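Local coordinates for protein luciferase-like monooxygenase (Streptomyces bottropensis, PDB 4US5) that is a luciferase-like enzyme of the bacterial luciferase family and probably acts as a monooxygenase that inserts oxygen from molecular oxygen into a substrate, at residues G185-Y190 with P214-P219. Residues are numbered along the deposited sequence; the frame is centred on the assembly and turned at random.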
loop_
_atom_site.group_PDB
_atom_site.type_symbol
_atom_site.label_atom_id
_atom_site.label_comp_id
_atom_site.label_asym_id
_atom_site.label_seq_id
_atom_site.Cartn_x
_atom_site.Cartn_y
_atom_site.Cartn_z
ATOM N N GLY B 185 -23.841 -10.603 8.434
ATOM C CA GLY B 185 -23.704 -9.856 9.664
ATOM C C GLY B 185 -22.623 -8.796 9.573
ATOM O O GLY B 185 -21.912 -8.554 10.529
ATOM N N LEU B 186 -22.528 -8.151 8.419
ATOM C CA LEU B 186 -21.510 -7.126 8.220
ATOM C C LEU B 186 -22.044 -5.726 8.334
ATOM O O LEU B 186 -23.170 -5.459 7.897
ATOM C CB LEU B 186 -20.896 -7.289 6.843
ATOM C CG LEU B 186 -19.994 -8.490 6.720
ATOM C CD1 LEU B 186 -19.662 -8.714 5.258
ATOM C CD2 LEU B 186 -18.736 -8.330 7.555
ATOM N N PRO B 187 -21.202 -4.794 8.821
ATOM C CA PRO B 187 -21.506 -3.391 8.682
ATOM C C PRO B 187 -21.631 -3.069 7.178
ATOM O O PRO B 187 -20.960 -3.688 6.368
ATOM C CB PRO B 187 -20.287 -2.700 9.308
ATOM C CG PRO B 187 -19.685 -3.711 10.219
ATOM C CD PRO B 187 -19.945 -5.022 9.565
ATOM N N TYR B 188 -22.509 -2.125 6.835
ATOM C CA TYR B 188 -22.914 -1.917 5.486
ATOM C C TYR B 188 -22.988 -0.444 5.166
ATOM O O TYR B 188 -23.567 0.305 5.915
ATOM C CB TYR B 188 -24.296 -2.544 5.272
ATOM C CG TYR B 188 -24.843 -2.433 3.883
ATOM C CD1 TYR B 188 -24.192 -2.983 2.820
ATOM C CD2 TYR B 188 -26.084 -1.817 3.645
ATOM C CE1 TYR B 188 -24.731 -2.929 1.534
ATOM C CE2 TYR B 188 -26.617 -1.721 2.364
ATOM C CZ TYR B 188 -25.951 -2.293 1.316
ATOM O OH TYR B 188 -26.478 -2.251 0.053
ATOM N N ALA B 189 -22.406 -0.053 4.032
ATOM C CA ALA B 189 -22.492 1.316 3.568
ATOM C C ALA B 189 -23.151 1.336 2.202
ATOM O O ALA B 189 -22.645 0.751 1.243
ATOM C CB ALA B 189 -21.115 1.927 3.503
ATOM N N TYR B 190 -24.299 1.996 2.115
ATOM C CA TYR B 190 -25.057 2.090 0.862
ATOM C C TYR B 190 -24.788 3.374 0.121
ATOM O O TYR B 190 -24.979 4.476 0.661
ATOM C CB TYR B 190 -26.575 1.994 1.108
ATOM C CG TYR B 190 -27.384 1.900 -0.170
ATOM C CD1 TYR B 190 -27.595 0.693 -0.783
ATOM C CD2 TYR B 190 -27.931 3.034 -0.757
ATOM C CE1 TYR B 190 -28.344 0.605 -1.962
ATOM C CE2 TYR B 190 -28.671 2.962 -1.929
ATOM C CZ TYR B 190 -28.853 1.726 -2.540
ATOM O OH TYR B 190 -29.584 1.644 -3.704
ATOM N N PRO B 214 -19.785 -11.974 13.708
ATOM C CA PRO B 214 -18.805 -12.183 14.791
ATOM C C PRO B 214 -18.625 -11.004 15.753
ATOM O O PRO B 214 -18.749 -11.178 16.975
ATOM C CB PRO B 214 -17.487 -12.488 14.052
ATOM C CG PRO B 214 -17.814 -12.643 12.608
ATOM C CD PRO B 214 -19.275 -12.397 12.390
ATOM N N ASP B 215 -18.355 -9.826 15.216
ATOM C CA ASP B 215 -18.173 -8.638 16.073
ATOM C C ASP B 215 -19.310 -7.663 15.878
ATOM O O ASP B 215 -19.218 -6.518 16.279
ATOM C CB ASP B 215 -16.803 -7.979 15.874
ATOM C CG ASP B 215 -15.655 -8.931 16.193
ATOM O OD1 ASP B 215 -15.575 -9.447 17.335
ATOM O OD2 ASP B 215 -14.855 -9.200 15.279
ATOM N N THR B 216 -20.410 -8.139 15.298
ATOM C CA THR B 216 -21.485 -7.260 14.896
ATOM C C THR B 216 -22.874 -7.780 15.324
ATOM O O THR B 216 -23.572 -8.415 14.533
ATOM C CB THR B 216 -21.416 -7.103 13.367
ATOM O OG1 THR B 216 -20.037 -6.972 12.975
ATOM C CG2 THR B 216 -22.186 -5.894 12.914
ATOM N N PRO B 217 -23.275 -7.503 16.577
ATOM C CA PRO B 217 -24.546 -8.030 17.091
ATOM C C PRO B 217 -25.781 -7.365 16.507
ATOM O O PRO B 217 -26.852 -7.956 16.530
ATOM C CB PRO B 217 -24.463 -7.732 18.578
ATOM C CG PRO B 217 -23.612 -6.528 18.675
ATOM C CD PRO B 217 -22.568 -6.724 17.599
ATOM N N SER B 218 -25.631 -6.130 16.017
ATOM C CA SER B 218 -26.765 -5.367 15.464
ATOM C C SER B 218 -26.367 -4.706 14.115
ATOM O O SER B 218 -25.158 -4.570 13.822
ATOM C CB SER B 218 -27.210 -4.325 16.483
ATOM O OG SER B 218 -26.113 -3.544 16.887
ATOM N N PRO B 219 -27.356 -4.331 13.285
ATOM C CA PRO B 219 -27.041 -3.666 12.013
ATOM C C PRO B 219 -26.191 -2.426 12.242
ATOM O O PRO B 219 -26.369 -1.724 13.231
ATOM C CB PRO B 219 -28.419 -3.288 11.456
ATOM C CG PRO B 219 -29.384 -4.203 12.151
ATOM C CD PRO B 219 -28.811 -4.447 13.502
#
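The carbonyl oxygen of Gly185 meets the head of the Thr216 side chain, its closest approach being 3.2 Å from Gly185 O to Thr216 CB. Both branches are near as well, Thr216 OG1 at 3.5 Å and Thr216 CG2 at 3.6 Å from Gly185 O. The methyl stands anti to the Thr216 backbone N and the hydroxyl lies beside that N (chi1 -41°), which sends both branches to the ring of Pro187. There Pro187 CD is 3.9 Å from Thr216 OG1 and 4.1 Å from Thr216 CG2, an oblique packing of the pyrrolidine ring against the forked threonine tip. Gly185, the first residue beyond helix 175-184, closes it in a Schellman motif, its positive phi of 68° turning the chain out of the helix toward strand 188-191. This is a helix-to-strand turn of the TIM-barrel fold, and residues 214-219, in the loop between helix 199-209 and strand 221-229, lie against it at the N-terminal ends of two neighbouring parallel strands. The two strands pair just beyond, where the backbone of Tyr188 hydrogen-bonds with that of Arg220 and Ile222. With an alanine in place of Thr216, Pro187 CD would probably lose the hydroxyl and methyl that lie against it, and a gap would be likely to open between the turn and the loop. The Thr216 side chain also touches Phe210, while Pro187 packs on Trp169 of strand 167-172.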